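Local coordinates for protein subtilase cytotoxin subunit A (Escherichia coli, PDB 2IY9) that cleaves the host endoplasmic reticulum chaperone BiP as the subtilisin-like serine protease subunit of an AB5 toxin, triggering ER stress and eventual cell death, at residues E164-M169 / D213-V218; R115-D120 / I127-S132. All coordinates share one frame; numbering follows the deposited sequence.

Interaction 1 of 2, residues E164-M169 / D213-V218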
ATOM      1  N   GLU A 164      11.080   9.437 -14.195  1.00 28.65           N
ATOM      2  CA  GLU A 164      10.260  10.310 -15.040  1.00 28.54           C
ATOM      3  C   GLU A 164       8.775  10.205 -14.646  1.00 27.89           C
ATOM      4  O   GLU A 164       8.097  11.223 -14.447  1.00 27.88           O
ATOM      5  CB  GLU A 164      10.461   9.969 -16.524  1.00 28.46           C
ATOM      6  CG  GLU A 164       9.912  11.027 -17.502  1.00 30.53           C
ATOM      7  CD  GLU A 164       8.393  10.976 -17.668  1.00 31.73           C
ATOM      8  OE1 GLU A 164       7.817   9.859 -17.665  1.00 30.82           O
ATOM      9  OE2 GLU A 164       7.768  12.058 -17.794  1.00 32.43           O
ATOM     10  N   LEU A 165       8.289   8.974 -14.515  1.00 27.53           N
ATOM     11  CA  LEU A 165       6.868   8.721 -14.221  1.00 26.96           C
ATOM     12  C   LEU A 165       6.465   9.272 -12.857  1.00 25.89           C
ATOM     13  O   LEU A 165       5.421   9.908 -12.721  1.00 25.52           O
ATOM     14  CB  LEU A 165       6.547   7.222 -14.298  1.00 27.30           C
ATOM     15  CG  LEU A 165       5.067   6.892 -14.063  1.00 28.66           C
ATOM     16  CD1 LEU A 165       4.579   5.783 -14.951  1.00 30.01           C
ATOM     17  CD2 LEU A 165       4.807   6.577 -12.587  1.00 30.88           C
ATOM     18  N   LEU A 166       7.288   9.017 -11.848  1.00 25.47           N
ATOM     19  CA  LEU A 166       6.945   9.425 -10.486  1.00 25.16           C
ATOM     20  C   LEU A 166       7.008  10.936 -10.296  1.00 25.47           C
ATOM     21  O   LEU A 166       6.149  11.517  -9.625  1.00 24.90           O
ATOM     22  CB  LEU A 166       7.814   8.683  -9.463  1.00 25.21           C
ATOM     23  CG  LEU A 166       7.616   7.152  -9.487  1.00 24.20           C
ATOM     24  CD1 LEU A 166       8.721   6.461  -8.721  1.00 23.78           C
ATOM     25  CD2 LEU A 166       6.255   6.733  -8.934  1.00 23.94           C
ATOM     26  N   SER A 167       8.014  11.585 -10.883  1.00 25.75           N
ATOM     27  CA  SER A 167       8.095  13.051 -10.774  1.00 26.05           C
ATOM     28  C   SER A 167       6.926  13.710 -11.510  1.00 25.89           C
ATOM     29  O   SER A 167       6.379  14.696 -11.028  1.00 25.04           O
ATOM     30  CB  SER A 167       9.442  13.598 -11.259  1.00 26.27           C
ATOM     31  OG  SER A 167       9.642  13.295 -12.629  1.00 27.89           O
ATOM     32  N   ARG A 168       6.522  13.134 -12.644  1.00 25.65           N
ATOM     33  CA  ARG A 168       5.320  13.583 -13.370  1.00 26.45           C
ATOM     34  C   ARG A 168       4.037  13.390 -12.550  1.00 25.66           C
ATOM     35  O   ARG A 168       3.230  14.318 -12.428  1.00 25.79           O
ATOM     36  CB  ARG A 168       5.199  12.867 -14.726  1.00 26.04           C
ATOM     37  CG  ARG A 168       4.084  13.391 -15.646  1.00 27.31           C
ATOM     38  CD  ARG A 168       4.350  13.019 -17.117  1.00 28.93           C
ATOM     39  NE  ARG A 168       3.959  11.652 -17.482  1.00 35.75           N
ATOM     40  CZ  ARG A 168       4.715  10.578 -17.293  1.00 37.69           C
ATOM     41  NH1 ARG A 168       5.888  10.692 -16.701  1.00 41.01           N
ATOM     42  NH2 ARG A 168       4.298   9.381 -17.676  1.00 40.47           N
ATOM     43  N   MET A 169       3.848  12.197 -11.977  1.00 25.77           N
ATOM     44  CA  MET A 169       2.688  11.964 -11.105  1.00 25.46           C
ATOM     45  C   MET A 169       2.706  12.961  -9.948  1.00 24.65           C
ATOM     46  O   MET A 169       1.667  13.462  -9.545  1.00 24.20           O
ATOM     47  CB  MET A 169       2.646  10.526 -10.584  1.00 25.49           C
ATOM     48  CG  MET A 169       1.545  10.261  -9.526  1.00 26.49           C
ATOM     49  SD  MET A 169       1.503   8.581  -8.861  1.00 27.67           S
ATOM     50  CE  MET A 169       3.080   8.007  -9.475  1.00 29.90           C
ATOM     51  N   ASP A 213       6.550  14.567  -3.976  1.00 24.28           N
ATOM     52  CA  ASP A 213       6.734  13.106  -4.032  1.00 23.58           C
ATOM     53  C   ASP A 213       5.406  12.348  -3.762  1.00 22.97           C
ATOM     54  O   ASP A 213       4.836  12.485  -2.680  1.00 23.10           O
ATOM     55  CB  ASP A 213       7.831  12.708  -3.033  1.00 23.80           C
ATOM     56  CG  ASP A 213       8.119  11.205  -2.998  1.00 24.33           C
ATOM     57  OD1 ASP A 213       7.639  10.432  -3.854  1.00 22.68           O
ATOM     58  OD2 ASP A 213       8.849  10.797  -2.072  1.00 25.75           O
ATOM     59  N   PRO A 214       4.911  11.580  -4.755  1.00 22.63           N
ATOM     60  CA  PRO A 214       3.633  10.869  -4.629  1.00 22.40           C
ATOM     61  C   PRO A 214       3.742   9.456  -4.022  1.00 21.87           C
ATOM     62  O   PRO A 214       2.732   8.778  -3.884  1.00 21.51           O
ATOM     63  CB  PRO A 214       3.178  10.759  -6.074  1.00 22.62           C
ATOM     64  CG  PRO A 214       4.451  10.529  -6.825  1.00 22.25           C
ATOM     65  CD  PRO A 214       5.512  11.350  -6.086  1.00 22.74           C
ATOM     66  N   VAL A 215       4.957   9.034  -3.671  1.00 21.87           N
ATOM     67  CA  VAL A 215       5.199   7.707  -3.083  1.00 21.50           C
ATOM     68  C   VAL A 215       5.183   7.781  -1.543  1.00 21.56           C
ATOM     69  O   VAL A 215       5.794   8.666  -0.958  1.00 20.46           O
ATOM     70  CB  VAL A 215       6.545   7.108  -3.573  1.00 22.20           C
ATOM     71  CG1 VAL A 215       6.781   5.684  -3.000  1.00 21.32           C
ATOM     72  CG2 VAL A 215       6.606   7.070  -5.113  1.00 23.34           C
ATOM     73  N   ILE A 216       4.489   6.831  -0.913  1.00 21.26           N
ATOM     74  CA  ILE A 216       4.516   6.634   0.530  1.00 21.51           C
ATOM     75  C   ILE A 216       5.120   5.253   0.785  1.00 21.31           C
ATOM     76  O   ILE A 216       4.543   4.232   0.398  1.00 21.34           O
ATOM     77  CB  ILE A 216       3.103   6.751   1.161  1.00 21.62           C
ATOM     78  CG1 ILE A 216       2.550   8.168   0.955  1.00 22.62           C
ATOM     79  CG2 ILE A 216       3.150   6.431   2.661  1.00 21.00           C
ATOM     80  CD1 ILE A 216       1.069   8.301   1.302  1.00 22.32           C
ATOM     81  N   ARG A 217       6.306   5.247   1.385  1.00 21.26           N
ATOM     82  CA  ARG A 217       7.131   4.040   1.536  1.00 21.19           C
ATOM     83  C   ARG A 217       6.869   3.446   2.907  1.00 20.97           C
ATOM     84  O   ARG A 217       7.050   4.115   3.915  1.00 21.34           O
ATOM     85  CB  ARG A 217       8.626   4.388   1.411  1.00 20.80           C
ATOM     86  CG  ARG A 217       9.008   5.009   0.068  1.00 21.19           C
ATOM     87  CD  ARG A 217      10.229   5.945   0.176  1.00 22.32           C
ATOM     88  NE  ARG A 217      10.413   6.645  -1.098  1.00 23.12           N
ATOM     89  CZ  ARG A 217       9.810   7.784  -1.411  1.00 24.03           C
ATOM     90  NH1 ARG A 217       9.019   8.386  -0.522  1.00 22.94           N
ATOM     91  NH2 ARG A 217      10.014   8.340  -2.600  1.00 22.97           N
ATOM     92  N   VAL A 218       6.447   2.186   2.933  1.00 21.09           N
ATOM     93  CA  VAL A 218       5.912   1.576   4.142  1.00 20.68           C
ATOM     94  C   VAL A 218       6.803   0.431   4.663  1.00 20.61           C
ATOM     95  O   VAL A 218       7.133  -0.495   3.918  1.00 20.57           O
ATOM     96  CB  VAL A 218       4.453   1.074   3.908  1.00 21.10           C
ATOM     97  CG1 VAL A 218       3.894   0.383   5.169  1.00 20.68           C
ATOM     98  CG2 VAL A 218       3.522   2.237   3.478  1.00 20.22           C
TER
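Pro214, just before strand 215-221, and Val215, its first residue, pack against Leu166 and Met169 of helix 160-172, a helix-on-sheet contact of the parallel alpha/beta core of the subtilase fold. The tight part gathers round the proline ring. Its CG lies 3.4 Å from Leu166 O, so the ring rests on a carbonyl of the helix as well as on side chains. Met169 crosses the same ring obliquely: Met169 CG and SD both approach Pro214 CB, and the chain then bends at chi3 (13°), which turns CE back toward the ring to 3.9 Å from Pro214 CG. Beside this, Leu166 and Val215 meet through single methyls, CD2 and CG2, at 3.9 Å. Ile177 of the adjoining strand 176-180 touches both Leu166 and Met169 and extends the apolar layer.

The solvent side of the helix carries Ser167 and Arg168, whose side chains start away from the strand, and the exposed Glu164.

At the strand's entry Asp213 forms an Asx turn, its OD1 accepting from Val215 N at 3.0 Å from above the carboxylate plane. The guanidinium of Arg217 carries Val215 CB over one face and is held between two carboxylates, which probably share its charge. One is Asp248, in a salt bridge with Arg217 NH1. The other is Asp213, where Arg217 NH1 and NH2 converge end-on upon a single oxygen, OD2, on the syn side, with NH2 at 2.8 Å.

Interaction 2 of 2, residues R115-D120 / I127-S132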
ATOM      1  N   ARG A 115      -4.668  -4.880 -11.096  1.00 23.74           N
ATOM      2  CA  ARG A 115      -3.790  -4.692 -12.234  1.00 23.96           C
ATOM      3  C   ARG A 115      -2.681  -5.718 -12.109  1.00 23.91           C
ATOM      4  O   ARG A 115      -1.729  -5.553 -11.321  1.00 23.47           O
ATOM      5  CB  ARG A 115      -3.282  -3.246 -12.290  1.00 24.21           C
ATOM      6  CG  ARG A 115      -4.408  -2.243 -12.545  1.00 23.12           C
ATOM      7  CD  ARG A 115      -3.973  -0.790 -12.501  1.00 24.33           C
ATOM      8  NE  ARG A 115      -5.097   0.065 -12.890  1.00 24.49           N
ATOM      9  CZ  ARG A 115      -5.351   0.443 -14.140  1.00 25.00           C
ATOM     10  NH1 ARG A 115      -4.552   0.056 -15.133  1.00 25.23           N
ATOM     11  NH2 ARG A 115      -6.409   1.199 -14.398  1.00 24.01           N
ATOM     12  N   ARG A 116      -2.818  -6.804 -12.868  1.00 24.01           N
ATOM     13  CA  ARG A 116      -1.881  -7.913 -12.724  1.00 24.23           C
ATOM     14  C   ARG A 116      -0.588  -7.626 -13.482  1.00 23.93           C
ATOM     15  O   ARG A 116      -0.620  -7.411 -14.691  1.00 23.74           O
ATOM     16  CB  ARG A 116      -2.493  -9.247 -13.153  1.00 24.76           C
ATOM     17  CG  ARG A 116      -1.533 -10.412 -12.875  1.00 25.40           C
ATOM     18  CD  ARG A 116      -2.006 -11.777 -13.376  1.00 25.60           C
ATOM     19  NE  ARG A 116      -0.817 -12.591 -13.655  1.00 27.51           N
ATOM     20  CZ  ARG A 116      -0.757 -13.634 -14.482  1.00 29.31           C
ATOM     21  NH1 ARG A 116      -1.832 -14.079 -15.131  1.00 29.01           N
ATOM     22  NH2 ARG A 116       0.403 -14.247 -14.651  1.00 29.64           N
ATOM     23  N   VAL A 117       0.541  -7.636 -12.769  1.00 23.76           N
ATOM     24  CA  VAL A 117       1.845  -7.301 -13.374  1.00 24.52           C
ATOM     25  C   VAL A 117       2.904  -8.411 -13.264  1.00 25.55           C
ATOM     26  O   VAL A 117       3.977  -8.321 -13.885  1.00 25.07           O
ATOM     27  CB  VAL A 117       2.421  -5.975 -12.802  1.00 24.00           C
ATOM     28  CG1 VAL A 117       1.522  -4.809 -13.161  1.00 23.76           C
ATOM     29  CG2 VAL A 117       2.615  -6.067 -11.291  1.00 24.46           C
ATOM     30  N   ILE A 118       2.590  -9.429 -12.455  1.00 26.49           N
ATOM     31  CA  ILE A 118       3.443 -10.593 -12.197  1.00 27.42           C
ATOM     32  C   ILE A 118       2.544 -11.832 -12.016  1.00 28.26           C
ATOM     33  O   ILE A 118       1.352 -11.692 -11.762  1.00 28.27           O
ATOM     34  CB  ILE A 118       4.367 -10.397 -10.947  1.00 27.23           C
ATOM     35  CG1 ILE A 118       3.547 -10.137  -9.668  1.00 27.38           C
ATOM     36  CG2 ILE A 118       5.415  -9.293 -11.201  1.00 27.27           C
ATOM     37  CD1 ILE A 118       4.381  -9.961  -8.385  1.00 27.93           C
ATOM     38  N   PRO A 119       3.087 -13.047 -12.221  1.00 28.99           N
ATOM     39  CA  PRO A 119       4.403 -13.323 -12.780  1.00 29.71           C
ATOM     40  C   PRO A 119       4.359 -13.125 -14.295  1.00 30.57           C
ATOM     41  O   PRO A 119       3.282 -12.877 -14.864  1.00 30.83           O
ATOM     42  CB  PRO A 119       4.631 -14.802 -12.438  1.00 29.59           C
ATOM     43  CG  PRO A 119       3.277 -15.389 -12.388  1.00 29.48           C
ATOM     44  CD  PRO A 119       2.351 -14.287 -11.898  1.00 29.33           C
ATOM     45  N   ASP A 120       5.521 -13.224 -14.934  1.00 30.90           N
ATOM     46  CA  ASP A 120       5.627 -13.126 -16.388  1.00 31.56           C
ATOM     47  C   ASP A 120       5.033 -11.826 -16.931  1.00 31.68           C
ATOM     48  O   ASP A 120       4.307 -11.819 -17.922  1.00 31.48           O
ATOM     49  CB  ASP A 120       4.996 -14.355 -17.059  1.00 31.87           C
ATOM     50  CG  ASP A 120       5.465 -15.657 -16.435  1.00 32.70           C
ATOM     51  OD1 ASP A 120       6.681 -15.804 -16.229  1.00 36.05           O
ATOM     52  OD2 ASP A 120       4.622 -16.519 -16.118  1.00 35.26           O
ATOM     53  N   ILE A 127       5.279  -0.360 -14.458  1.00 26.42           N
ATOM     54  CA  ILE A 127       5.154   0.972 -15.060  1.00 25.96           C
ATOM     55  C   ILE A 127       3.974   1.079 -16.026  1.00 25.80           C
ATOM     56  O   ILE A 127       3.231   2.062 -15.982  1.00 25.02           O
ATOM     57  CB  ILE A 127       6.492   1.442 -15.701  1.00 25.92           C
ATOM     58  CG1 ILE A 127       7.539   1.612 -14.589  1.00 26.87           C
ATOM     59  CG2 ILE A 127       6.301   2.739 -16.501  1.00 25.60           C
ATOM     60  CD1 ILE A 127       8.987   1.597 -15.044  1.00 28.35           C
ATOM     61  N   ARG A 128       3.786   0.071 -16.881  1.00 25.63           N
ATOM     62  CA  ARG A 128       2.636   0.053 -17.790  1.00 26.03           C
ATOM     63  C   ARG A 128       1.308   0.124 -17.030  1.00 25.46           C
ATOM     64  O   ARG A 128       0.374   0.812 -17.455  1.00 24.61           O
ATOM     65  CB  ARG A 128       2.656  -1.179 -18.698  1.00 26.84           C
ATOM     66  CG  ARG A 128       3.901  -1.314 -19.574  1.00 29.83           C
ATOM     67  CD  ARG A 128       4.159  -0.100 -20.463  1.00 34.44           C
ATOM     68  NE  ARG A 128       5.547  -0.138 -20.929  1.00 40.44           N
ATOM     69  CZ  ARG A 128       6.528   0.650 -20.498  1.00 41.94           C
ATOM     70  NH1 ARG A 128       6.301   1.606 -19.603  1.00 42.76           N
ATOM     71  NH2 ARG A 128       7.747   0.497 -20.991  1.00 45.08           N
ATOM     72  N   ALA A 129       1.240  -0.588 -15.908  1.00 25.42           N
ATOM     73  CA  ALA A 129       0.057  -0.590 -15.044  1.00 25.13           C
ATOM     74  C   ALA A 129      -0.280   0.813 -14.582  1.00 25.16           C
ATOM     75  O   ALA A 129      -1.444   1.217 -14.635  1.00 25.21           O
ATOM     76  CB  ALA A 129       0.274  -1.506 -13.848  1.00 25.33           C
ATOM     77  N   ILE A 130       0.749   1.554 -14.154  1.00 24.54           N
ATOM     78  CA  ILE A 130       0.577   2.903 -13.628  1.00 24.43           C
ATOM     79  C   ILE A 130       0.264   3.903 -14.747  1.00 24.67           C
ATOM     80  O   ILE A 130      -0.641   4.722 -14.609  1.00 23.75           O
ATOM     81  CB  ILE A 130       1.803   3.368 -12.799  1.00 24.46           C
ATOM     82  CG1 ILE A 130       1.945   2.533 -11.519  1.00 23.84           C
ATOM     83  CG2 ILE A 130       1.652   4.841 -12.405  1.00 25.09           C
ATOM     84  CD1 ILE A 130       3.328   2.671 -10.846  1.00 24.60           C
ATOM     85  N   GLU A 131       0.999   3.819 -15.857  1.00 25.21           N
ATOM     86  CA  GLU A 131       0.709   4.646 -17.041  1.00 26.21           C
ATOM     87  C   GLU A 131      -0.748   4.511 -17.475  1.00 25.78           C
ATOM     88  O   GLU A 131      -1.351   5.474 -17.952  1.00 25.97           O
ATOM     89  CB  GLU A 131       1.603   4.266 -18.227  1.00 25.84           C
ATOM     90  CG  GLU A 131       3.068   4.655 -18.100  1.00 27.50           C
ATOM     91  CD  GLU A 131       3.933   4.022 -19.193  1.00 28.82           C
ATOM     92  OE1 GLU A 131       3.440   3.142 -19.935  1.00 31.98           O
ATOM     93  OE2 GLU A 131       5.113   4.400 -19.310  1.00 34.16           O
ATOM     94  N   SER A 132      -1.294   3.307 -17.336  1.00 25.57           N
ATOM     95  CA  SER A 132      -2.685   3.031 -17.715  1.00 25.91           C
ATOM     96  C   SER A 132      -3.673   3.805 -16.837  1.00 26.18           C
ATOM     97  O   SER A 132      -4.653   4.382 -17.340  1.00 26.64           O
ATOM     98  CB  SER A 132      -2.962   1.521 -17.694  1.00 25.45           C
ATOM     99  OG  SER A 132      -4.341   1.260 -17.883  1.00 26.02           O
TER
HETATM  100  O   HOH W   1      -7.141   2.672 -16.789  1.00 30.51           O
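The guanidinium of Arg115 presents its edge to helix 125-134: Ser132 OG sits close to the group's plane and takes a hydrogen bond from NH1 at 3.0 Å (155°), while a water lies in plane beside NH2. Ala129 O stands obliquely to the group, 3.4 Å from NH1. Phe69 makes a cation-pi contact with the same arginine, and Glu144 pairs with NE as its main ionic partner. The water accepts from Arg115 NH2 at 2.9 Å and donates to Ser132 O. Ser132 thus meets the guanidinium directly through OG and, through the water, by its carbonyl, which should limit rotation of the guanidinium. Arg115 gets there as an extended chain from CG to NE, and Ser132 OG, anti to its own backbone N (chi1 172°), is turned to meet it.

Farther along, the contact is apolar: Val117 CG1 presses on Ala129 CB at 3.6 Å. The short Ala129 side chain is consistent with the close approach of helix and strand, 6.3 Å between the CA atoms of Arg115 and Ala129. Val117 lies about 6 Å, side chain to side chain, from Asp52, a probable member of the catalytic charge relay.

Helix 125-134 is the connection of a beta-alpha-beta crossover from strand 111-116 to strand 147-149, passing over strand 47-52, whose Val51 touches both Val117 and Ala129; helix 160-172 packs against Ile127 and Ile130 on another side.

In the fold
Interaction 2 comes first along the chain and closes before interaction 1 opens; their centres are 16 Å apart. Both join a helix to the same seven-stranded parallel sheet, interaction 2 at strand 111-116, next to one edge strand, and interaction 1 at strand 215-221, next to the other. Helices 125-134 and 160-172 are direct neighbours: Leu165 places CD2 3.6 Å from Ile130 CG2 and also packs on Ile127 and Glu131, so the two helices pack side by side over the sheet. Interaction 2 lies near the probable charge-relay residues Asp52 and His89, whereas interaction 1 belongs to the core away from the annotated sites.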